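Local coordinates for GTP-binding protein (Thermus thermophilus, PDB 2DBY) that binds GDP through a P-loop GTPase domain of the OBG family and probably acts as an ATPase that associates with the ribosome, at residues Asp47-Phe57 / Thr286-Ala297; Val67-Asp75 / Leu274-Leu282. One frame throughout, in Å; residues are numbered along the deposited sequence. Where two conformers were deposited one is given.

Contact 1 of 2, residues Asp47-Phe57 / Thr286-Ala297; sequences DERLYALQRTF and TFFTAGEKEVRA
A helix of the GTPase portion, 48-57, lies on an antiparallel hairpin of the C-terminal, TGS-containing part of YchF, and Phe288 of the first hairpin strand takes the side chains of Asp47, Arg49, Leu50 and Leu53. Leu53 CD1 sits over one face of that ring in a CH-pi contact, 4.2 Å from the centroid, while Thr286 CG2 lies over the opposite face. Leu50 CD2 comes in at the ring edge, 3.6 Å from Phe288 CE2, and also touches Val295 CG1 and Ala297 CB on the second strand. Phe288 CZ stands 3.6 Å from Arg49 NE, under one face of the guanidinium, with the two planes 89° apart. Arg49 is held there side-on by the N-cap residue Asp47: Arg49 NE donates to the syn lone pair of Asp47 OD2 at 2.9 Å, and NH2 meets OD1. Asp47 OD2 also caps Arg49 N; Asp358 takes Arg49 NH1. Two waters link this ion pair to Thr286 OG1, which is also bonded to Tyr279. At the other end of the helix Phe57 has CG anti to the carbonyl carbon (chi1 -68°), which turns its ring onto Gly291, with Gly291 CA 4.0 Å from the ring centroid and Ala290 CB 3.7 Å from Phe57 CE1.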
loop_
_atom_site.group_PDB
_atom_site.type_symbol
_atom_site.label_atom_id
_atom_site.label_comp_id
_atom_site.label_asym_id
_atom_site.label_seq_id
_atom_site.Cartn_x
_atom_site.Cartn_y
_atom_site.Cartn_z
ATOM N N ASP A 47 9.851 12.055 -1.404
ATOM C CA ASP A 47 9.223 12.597 -2.606
ATOM C C ASP A 47 9.916 13.910 -2.972
ATOM O O ASP A 47 9.775 14.922 -2.268
ATOM C CB ASP A 47 7.729 12.809 -2.336
ATOM C CG ASP A 47 6.950 13.224 -3.583
ATOM O OD1 ASP A 47 5.713 13.046 -3.584
ATOM O OD2 ASP A 47 7.561 13.735 -4.555
ATOM N N GLU A 48 10.699 13.866 -4.053
ATOM C CA GLU A 48 11.439 15.039 -4.518
ATOM C C GLU A 48 10.532 16.201 -4.916
ATOM O O GLU A 48 10.971 17.356 -4.935
ATOM C CB GLU A 48 12.326 14.661 -5.720
ATOM C CG GLU A 48 13.566 13.871 -5.357
ATOM C CD GLU A 48 14.564 14.710 -4.603
ATOM O OE1 GLU A 48 15.129 15.657 -5.195
ATOM O OE2 GLU A 48 14.771 14.438 -3.412
ATOM N N ARG A 49 9.277 15.910 -5.248
ATOM C CA ARG A 49 8.366 16.989 -5.628
ATOM C C ARG A 49 8.166 17.926 -4.441
ATOM O O ARG A 49 7.897 19.116 -4.610
ATOM C CB ARG A 49 7.031 16.409 -6.099
ATOM C CG ARG A 49 7.172 15.571 -7.369
ATOM C CD ARG A 49 5.883 14.828 -7.714
ATOM N NE ARG A 49 5.537 13.824 -6.695
ATOM C CZ ARG A 49 4.470 13.033 -6.751
ATOM N NH1 ARG A 49 3.644 13.112 -7.776
ATOM N NH2 ARG A 49 4.212 12.175 -5.765
ATOM N N LEU A 50 8.317 17.402 -3.226
ATOM C CA LEU A 50 8.179 18.259 -2.060
ATOM C C LEU A 50 9.270 19.333 -2.087
ATOM O O LEU A 50 9.017 20.494 -1.764
ATOM C CB LEU A 50 8.332 17.450 -0.773
ATOM C CG LEU A 50 7.170 16.520 -0.455
ATOM C CD1 LEU A 50 7.582 15.618 0.720
ATOM C CD2 LEU A 50 5.935 17.368 -0.065
ATOM N N TYR A 51 10.492 18.939 -2.441
ATOM C CA TYR A 51 11.602 19.887 -2.472
ATOM C C TYR A 51 11.483 20.851 -3.635
ATOM O O TYR A 51 11.896 22.012 -3.526
ATOM C CB TYR A 51 12.936 19.139 -2.538
ATOM C CG TYR A 51 13.190 18.410 -1.244
ATOM C CD1 TYR A 51 13.318 19.121 -0.051
ATOM C CD2 TYR A 51 13.176 17.016 -1.187
ATOM C CE1 TYR A 51 13.415 18.474 1.173
ATOM C CE2 TYR A 51 13.270 16.354 0.038
ATOM C CZ TYR A 51 13.384 17.095 1.212
ATOM O OH TYR A 51 13.438 16.461 2.435
ATOM N N ALA A 52 10.918 20.371 -4.737
ATOM C CA ALA A 52 10.708 21.201 -5.917
ATOM C C ALA A 52 9.713 22.313 -5.535
ATOM O O ALA A 52 9.924 23.478 -5.866
ATOM C CB ALA A 52 10.153 20.355 -7.076
ATOM N N LEU A 53 8.635 21.950 -4.845
ATOM C CA LEU A 53 7.642 22.934 -4.393
ATOM C C LEU A 53 8.239 23.858 -3.355
ATOM O O LEU A 53 7.946 25.063 -3.322
ATOM C CB LEU A 53 6.430 22.219 -3.811
ATOM C CG LEU A 53 5.582 21.621 -4.923
ATOM C CD1 LEU A 53 4.613 20.581 -4.342
ATOM C CD2 LEU A 53 4.849 22.741 -5.651
ATOM N N GLN A 54 9.091 23.299 -2.505
ATOM C CA GLN A 54 9.742 24.073 -1.473
ATOM C C GLN A 54 10.584 25.188 -2.093
ATOM O O GLN A 54 10.558 26.301 -1.602
ATOM C CB GLN A 54 10.626 23.179 -0.605
ATOM C CG GLN A 54 11.518 23.937 0.374
ATOM C CD GLN A 54 12.461 23.012 1.133
ATOM O OE1 GLN A 54 13.353 22.412 0.547
ATOM N NE2 GLN A 54 12.257 22.888 2.439
ATOM N N ARG A 55 11.321 24.904 -3.167
ATOM C CA ARG A 55 12.133 25.964 -3.778
ATOM C C ARG A 55 11.216 27.025 -4.386
ATOM O O ARG A 55 11.504 28.228 -4.322
ATOM C CB ARG A 55 13.071 25.418 -4.873
ATOM C CG ARG A 55 13.783 26.543 -5.630
ATOM C CD ARG A 55 14.341 26.122 -6.983
ATOM N NE ARG A 55 13.321 25.769 -7.973
ATOM C CZ ARG A 55 12.561 26.634 -8.645
ATOM N NH1 ARG A 55 12.681 27.949 -8.449
ATOM N NH2 ARG A 55 11.691 26.172 -9.545
ATOM N N THR A 56 10.109 26.586 -4.970
ATOM C CA THR A 56 9.162 27.513 -5.574
ATOM C C THR A 56 8.606 28.520 -4.569
ATOM O O THR A 56 8.406 29.687 -4.899
ATOM C CB THR A 56 7.982 26.751 -6.216
ATOM O OG1 THR A 56 8.463 25.969 -7.318
ATOM C CG2 THR A 56 6.902 27.723 -6.712
ATOM N N PHE A 57 8.382 28.085 -3.332
ATOM C CA PHE A 57 7.812 28.976 -2.331
ATOM C C PHE A 57 8.794 29.591 -1.336
ATOM O O PHE A 57 8.397 30.274 -0.397
ATOM C CB PHE A 57 6.659 28.252 -1.617
ATOM C CG PHE A 57 5.469 27.995 -2.512
ATOM C CD1 PHE A 57 5.270 26.754 -3.125
ATOM C CD2 PHE A 57 4.569 29.017 -2.785
ATOM C CE1 PHE A 57 4.188 26.539 -3.998
ATOM C CE2 PHE A 57 3.489 28.819 -3.656
ATOM C CZ PHE A 57 3.297 27.581 -4.263
ATOM N N THR A 286 -0.866 10.628 -4.076
ATOM C CA THR A 286 -0.425 11.743 -3.268
ATOM C C THR A 286 -0.936 13.071 -3.817
ATOM O O THR A 286 -0.898 13.273 -5.030
ATOM C CB THR A 286 1.126 11.860 -3.296
ATOM O OG1 THR A 286 1.713 10.641 -2.814
ATOM C CG2 THR A 286 1.600 13.045 -2.458
ATOM N N PHE A 287 -1.443 13.948 -2.945
ATOM C CA PHE A 287 -1.782 15.308 -3.393
ATOM C C PHE A 287 -1.038 16.213 -2.410
ATOM O O PHE A 287 -0.643 15.762 -1.315
ATOM C CB PHE A 287 -3.306 15.586 -3.437
ATOM C CG PHE A 287 -3.963 15.792 -2.099
ATOM C CD1 PHE A 287 -3.867 17.015 -1.434
ATOM C CD2 PHE A 287 -4.727 14.775 -1.526
ATOM C CE1 PHE A 287 -4.525 17.227 -0.217
ATOM C CE2 PHE A 287 -5.382 14.979 -0.317
ATOM C CZ PHE A 287 -5.284 16.202 0.341
ATOM N N PHE A 288 -0.802 17.471 -2.791
ATOM C CA PHE A 288 -0.036 18.374 -1.944
ATOM C C PHE A 288 -0.762 19.644 -1.543
ATOM O O PHE A 288 -1.707 20.053 -2.200
ATOM C CB PHE A 288 1.232 18.877 -2.690
ATOM C CG PHE A 288 2.122 17.784 -3.214
ATOM C CD1 PHE A 288 1.992 17.325 -4.518
ATOM C CD2 PHE A 288 3.099 17.223 -2.396
ATOM C CE1 PHE A 288 2.835 16.304 -5.011
ATOM C CE2 PHE A 288 3.943 16.208 -2.869
ATOM C CZ PHE A 288 3.808 15.749 -4.186
ATOM N N THR A 289 -0.315 20.236 -0.444
ATOM C CA THR A 289 -0.772 21.578 -0.076
ATOM C C THR A 289 0.579 22.303 -0.084
ATOM O O THR A 289 1.584 21.782 0.426
ATOM C CB THR A 289 -1.499 21.655 1.285
ATOM O OG1 THR A 289 -0.729 21.048 2.325
ATOM C CG2 THR A 289 -2.846 20.996 1.157
ATOM N N ALA A 290 0.631 23.487 -0.677
ATOM C CA ALA A 290 1.910 24.173 -0.782
ATOM C C ALA A 290 1.778 25.684 -0.702
ATOM O O ALA A 290 0.885 26.273 -1.305
ATOM C CB ALA A 290 2.590 23.786 -2.089
ATOM N N GLY A 291 2.695 26.279 0.049
ATOM C CA GLY A 291 2.709 27.715 0.244
ATOM C C GLY A 291 3.947 28.110 1.020
ATOM O O GLY A 291 4.765 27.271 1.392
ATOM N N GLU A 292 4.083 29.400 1.300
ATOM C CA GLU A 292 5.265 29.883 2.011
ATOM C C GLU A 292 5.453 29.282 3.393
ATOM O O GLU A 292 6.582 29.178 3.882
ATOM C CB GLU A 292 5.222 31.405 2.140
ATOM C CG GLU A 292 6.596 32.040 2.050
ATOM C CD GLU A 292 6.611 33.513 2.432
ATOM O OE1 GLU A 292 5.679 34.248 2.028
ATOM O OE2 GLU A 292 7.564 33.931 3.132
ATOM N N LYS A 293 4.362 28.888 4.040
ATOM C CA LYS A 293 4.496 28.331 5.377
ATOM C C LYS A 293 4.817 26.849 5.442
ATOM O O LYS A 293 5.431 26.395 6.408
ATOM C CB LYS A 293 3.229 28.594 6.195
ATOM C CG LYS A 293 1.965 28.680 5.362
ATOM C CD LYS A 293 1.796 27.480 4.441
ATOM C CE LYS A 293 0.893 27.840 3.284
ATOM N NZ LYS A 293 1.395 29.074 2.615
ATOM N N GLU A 294 4.422 26.091 4.427
ATOM C CA GLU A 294 4.658 24.649 4.476
ATOM C C GLU A 294 4.304 23.984 3.159
ATOM O O GLU A 294 3.452 24.472 2.432
ATOM C CB GLU A 294 3.781 24.040 5.587
ATOM C CG GLU A 294 3.895 22.526 5.777
ATOM C CD GLU A 294 2.889 21.970 6.787
ATOM O OE1 GLU A 294 1.703 21.826 6.436
ATOM O OE2 GLU A 294 3.293 21.685 7.936
ATOM N N VAL A 295 4.957 22.860 2.865
ATOM C CA VAL A 295 4.641 22.081 1.662
ATOM C C VAL A 295 4.438 20.689 2.253
ATOM O O VAL A 295 5.321 20.177 2.920
ATOM C CB VAL A 295 5.810 22.048 0.660
ATOM C CG1 VAL A 295 5.532 21.022 -0.438
ATOM C CG2 VAL A 295 5.976 23.416 0.029
ATOM N N ARG A 296 3.272 20.098 2.022
ATOM C CA ARG A 296 2.986 18.793 2.613
ATOM C C ARG A 296 2.324 17.860 1.635
ATOM O O ARG A 296 1.529 18.271 0.783
ATOM C CB ARG A 296 2.088 18.955 3.851
ATOM C CG ARG A 296 1.633 17.632 4.477
ATOM C CD ARG A 296 1.011 17.883 5.844
ATOM N NE ARG A 296 0.494 16.651 6.425
ATOM C CZ ARG A 296 0.040 16.539 7.670
ATOM N NH1 ARG A 296 0.040 17.594 8.477
ATOM N NH2 ARG A 296 -0.417 15.369 8.100
ATOM N N ALA A 297 2.658 16.575 1.776
ATOM C CA ALA A 297 2.127 15.525 0.925
ATOM C C ALA A 297 1.028 14.847 1.724
ATOM O O ALA A 297 1.221 14.579 2.913
ATOM C CB ALA A 297 3.218 14.512 0.608
HETATM O O HOH W 1 4.649 11.319 -1.739
HETATM O O HOH W 2 2.626 9.838 -5.334
#

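Contact 2 of 2, residues Val67-Asp75 / Leu274-Leu282. With FMT (formic acid), chain E.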
loop_
_atom_site.group_PDB
_atom_site.type_symbol
_atom_site.label_atom_id
_atom_site.label_comp_id
_atom_site.label_asym_id
_atom_site.label_seq_id
_atom_site.Cartn_x
_atom_site.Cartn_y
_atom_site.Cartn_z
ATOM N N VAL A 67 6.705 18.311 4.673
ATOM C CA VAL A 67 6.122 17.237 5.486
ATOM C C VAL A 67 5.747 16.108 4.537
ATOM O O VAL A 67 4.818 16.230 3.748
ATOM C CB VAL A 67 4.844 17.705 6.217
ATOM C CG1 VAL A 67 4.319 16.563 7.102
ATOM C CG2 VAL A 67 5.153 18.933 7.085
ATOM N N PRO A 68 6.470 14.983 4.598
ATOM C CA PRO A 68 6.081 13.921 3.664
ATOM C C PRO A 68 4.943 13.084 4.207
ATOM O O PRO A 68 4.558 13.206 5.378
ATOM C CB PRO A 68 7.350 13.083 3.540
ATOM C CG PRO A 68 7.902 13.147 4.957
ATOM C CD PRO A 68 7.661 14.601 5.386
ATOM N N THR A 69 4.396 12.247 3.339
ATOM C CA THR A 69 3.368 11.304 3.775
ATOM C C THR A 69 4.115 9.990 4.095
ATOM O O THR A 69 5.346 9.989 4.230
ATOM C CB THR A 69 2.248 11.123 2.710
ATOM O OG1 THR A 69 1.233 10.259 3.241
ATOM C CG2 THR A 69 2.791 10.529 1.395
ATOM N N HIS A 70 3.394 8.880 4.215
ATOM C CA HIS A 70 4.013 7.618 4.592
ATOM C C HIS A 70 3.118 6.438 4.220
ATOM O O HIS A 70 1.980 6.626 3.771
ATOM C CB HIS A 70 4.230 7.620 6.111
ATOM C CG HIS A 70 2.981 7.900 6.898
ATOM N ND1 HIS A 70 2.902 8.894 7.849
ATOM C CD2 HIS A 70 1.761 7.312 6.871
ATOM C CE1 HIS A 70 1.686 8.910 8.371
ATOM N NE2 HIS A 70 0.973 7.960 7.794
ATOM N N VAL A 71 3.654 5.227 4.408
ATOM C CA VAL A 71 2.926 3.986 4.145
ATOM C C VAL A 71 3.039 3.141 5.415
ATOM O O VAL A 71 4.142 2.941 5.933
ATOM C CB VAL A 71 3.542 3.197 2.975
ATOM C CG1 VAL A 71 2.752 1.878 2.766
ATOM C CG2 VAL A 71 3.511 4.031 1.717
ATOM N N GLU A 72 1.903 2.648 5.896
ATOM C CA GLU A 72 1.860 1.853 7.130
ATOM C C GLU A 72 2.027 0.350 6.873
ATOM O O GLU A 72 1.426 -0.191 5.955
ATOM C CB GLU A 72 0.523 2.118 7.825
ATOM C CG GLU A 72 0.330 1.426 9.170
ATOM C CD GLU A 72 -0.921 1.924 9.872
ATOM O OE1 GLU A 72 -0.922 3.070 10.348
ATOM O OE2 GLU A 72 -1.905 1.177 9.940
ATOM N N PHE A 73 2.843 -0.299 7.709
ATOM C CA PHE A 73 3.128 -1.724 7.597
ATOM C C PHE A 73 2.849 -2.380 8.938
ATOM O O PHE A 73 3.155 -1.795 9.984
ATOM C CB PHE A 73 4.603 -1.946 7.237
ATOM C CG PHE A 73 4.931 -1.613 5.811
ATOM C CD1 PHE A 73 5.393 -0.342 5.462
ATOM C CD2 PHE A 73 4.735 -2.558 4.807
ATOM C CE1 PHE A 73 5.652 -0.020 4.124
ATOM C CE2 PHE A 73 4.990 -2.251 3.469
ATOM C CZ PHE A 73 5.447 -0.982 3.123
ATOM N N VAL A 74 2.291 -3.588 8.902
ATOM C CA VAL A 74 1.987 -4.316 10.123
ATOM C C VAL A 74 2.746 -5.638 10.141
ATOM O O VAL A 74 2.758 -6.356 9.129
ATOM C CB VAL A 74 0.488 -4.626 10.184
ATOM C CG1 VAL A 74 0.157 -5.384 11.478
ATOM C CG2 VAL A 74 -0.305 -3.345 10.067
ATOM N N ASP A 75 3.392 -5.965 11.260
ATOM C CA ASP A 75 4.091 -7.236 11.359
ATOM C C ASP A 75 2.975 -8.191 11.735
ATOM O O ASP A 75 2.518 -8.173 12.888
ATOM C CB ASP A 75 5.129 -7.229 12.492
ATOM C CG ASP A 75 5.888 -8.555 12.605
ATOM O OD1 ASP A 75 5.537 -9.524 11.895
ATOM O OD2 ASP A 75 6.847 -8.629 13.412
ATOM N N LEU A 274 9.886 -0.782 -1.163
ATOM C CA LEU A 274 8.764 -1.514 -0.561
ATOM C C LEU A 274 7.610 -0.556 -0.261
ATOM O O LEU A 274 6.451 -0.872 -0.471
ATOM C CB LEU A 274 9.215 -2.214 0.735
ATOM C CG LEU A 274 8.140 -3.019 1.470
ATOM C CD1 LEU A 274 7.588 -4.139 0.587
ATOM C CD2 LEU A 274 8.783 -3.606 2.740
ATOM N N ALA A 275 7.938 0.632 0.240
ATOM C CA ALA A 275 6.905 1.611 0.529
ATOM C C ALA A 275 6.151 1.989 -0.756
ATOM O O ALA A 275 4.921 2.103 -0.764
ATOM C CB ALA A 275 7.544 2.874 1.192
ATOM N N ARG A 276 6.894 2.175 -1.846
ATOM C CA ARG A 276 6.283 2.535 -3.124
ATOM C C ARG A 276 5.443 1.378 -3.669
ATOM O O ARG A 276 4.409 1.596 -4.305
ATOM C CB ARG A 276 7.359 2.937 -4.145
ATOM C CG ARG A 276 7.980 4.324 -3.892
ATOM C CD ARG A 276 8.756 4.850 -5.118
ATOM N NE ARG A 276 9.813 3.937 -5.549
ATOM C CZ ARG A 276 9.696 3.068 -6.548
ATOM N NH1 ARG A 276 8.564 2.993 -7.239
ATOM N NH2 ARG A 276 10.699 2.253 -6.843
ATOM N N ALA A 277 5.885 0.148 -3.426
ATOM C CA ALA A 277 5.130 -1.021 -3.881
ATOM C C ALA A 277 3.856 -1.113 -3.034
ATOM O O ALA A 277 2.787 -1.449 -3.546
ATOM C CB ALA A 277 5.960 -2.314 -3.742
ATOM N N GLY A 278 3.975 -0.784 -1.748
ATOM C CA GLY A 278 2.802 -0.818 -0.879
ATOM C C GLY A 278 1.807 0.268 -1.276
ATOM O O GLY A 278 0.601 0.066 -1.256
ATOM N N TYR A 279 2.321 1.439 -1.636
ATOM C CA TYR A 279 1.467 2.552 -2.044
ATOM C C TYR A 279 0.635 2.101 -3.241
ATOM O O TYR A 279 -0.571 2.346 -3.292
ATOM C CB TYR A 279 2.331 3.757 -2.450
ATOM C CG TYR A 279 1.731 5.119 -2.132
ATOM C CD1 TYR A 279 1.475 5.497 -0.808
ATOM C CD2 TYR A 279 1.520 6.068 -3.142
ATOM C CE1 TYR A 279 1.042 6.779 -0.494
ATOM C CE2 TYR A 279 1.086 7.362 -2.837
ATOM C CZ TYR A 279 0.856 7.708 -1.513
ATOM O OH TYR A 279 0.481 8.982 -1.187
ATOM N N ARG A 280 1.280 1.431 -4.199
ATOM C CA ARG A 280 0.577 0.944 -5.383
ATOM C C ARG A 280 -0.427 -0.144 -5.035
ATOM O O ARG A 280 -1.542 -0.157 -5.552
ATOM C CB ARG A 280 1.561 0.385 -6.429
ATOM C CG ARG A 280 2.441 1.456 -7.102
ATOM C CD ARG A 280 3.208 0.870 -8.284
ATOM N NE ARG A 280 4.235 -0.090 -7.871
ATOM C CZ ARG A 280 5.463 0.250 -7.476
ATOM N NH1 ARG A 280 5.837 1.524 -7.438
ATOM N NH2 ARG A 280 6.323 -0.685 -7.134
ATOM N N ALA A 281 -0.035 -1.056 -4.153
ATOM C CA ALA A 281 -0.919 -2.156 -3.768
ATOM C C ALA A 281 -2.180 -1.630 -3.109
ATOM O O ALA A 281 -3.282 -2.169 -3.321
ATOM C CB ALA A 281 -0.188 -3.115 -2.808
ATOM N N LEU A 282 -2.033 -0.585 -2.303
ATOM C CA LEU A 282 -3.166 0.005 -1.599
ATOM C C LEU A 282 -3.957 0.966 -2.506
ATOM O O LEU A 282 -4.943 1.569 -2.069
ATOM C CB LEU A 282 -2.689 0.741 -0.334
ATOM C CG LEU A 282 -2.067 -0.156 0.750
ATOM C CD1 LEU A 282 -1.445 0.681 1.883
ATOM C CD2 LEU A 282 -3.126 -1.083 1.292
HETATM C C FMT E . 5.855 10.732 7.644
HETATM O O1 FMT E . 4.917 10.725 8.402
HETATM O O2 FMT E . 6.976 11.369 7.980
#
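Against the central sheet of the P-loop GTPase domain packs helix 270-281, whose segment 274-281 crosses strand 70-75 almost perpendicularly, at 88°, with axes 8.4 Å apart at their closest. Val71 has the largest share of the strand's side of the contact. Its CG2 stands 3.4 Å from the carbonyl oxygen of Ala275 and 3.6 Å from Tyr279 CD1, placed there by a chi1 of 179° that sets CG1 anti to the backbone N and leaves CG2 beside it. With no side chain at Gly278 the strand can probably approach more closely; a CB would sit tight against both Val71 CG1 and Phe73 CZ. Phe73 meets the helix with the edge of its ring: Leu274 O and Ala275 CA lie near the ring plane, and CZ is 3.8 Å from Leu274 CG. At the other end, Tyr279 reaches along the strand until its OH is 3.8 Å from Thr69 CG2; besides its bond to Thr286, that hydroxyl is hydrogen-bonded to Thr299, to which Thr69 OG1 also bonds. The Leu274 side chain, which touches Val207 of strand 204-209, is about 12 Å from the bound GDP.

His70 points away from the helix, packing on Val42 and Pro32, and holds a formate, most likely picked up from the crystallisation solution, that also bonds to Ala29 N. An alanine here would probably leave the formate without its side-chain donor and open a gap beside Val42 and Pro32. The formate lies at the edge of the imidazole, where His70 ND1 donates to O1 at 2.8 Å in a nearly straight bond of 173°.

Overall arrangement
From the N terminus, helix 48-57 comes first of the four segments, followed after a short loop by strand 66-75, so the first halves of both contacts are close neighbours in sequence. The chain then runs through most of the GTPase portion before helix 270-281 returns to strand 66-75 and closes contact 2. Strands 284-290 and 295-301 follow at once and close contact 1, whose longer loop therefore encloses that of contact 2. Strand 295-301 pairs in parallel with strand 66-75, Val295 O bonding to Val67 N, so one sheet serves both contacts. Their centres are 19 Å apart, and the hydroxyls of Tyr279 and Thr286 bridge them, tying the GTPase core to the C-terminal portion.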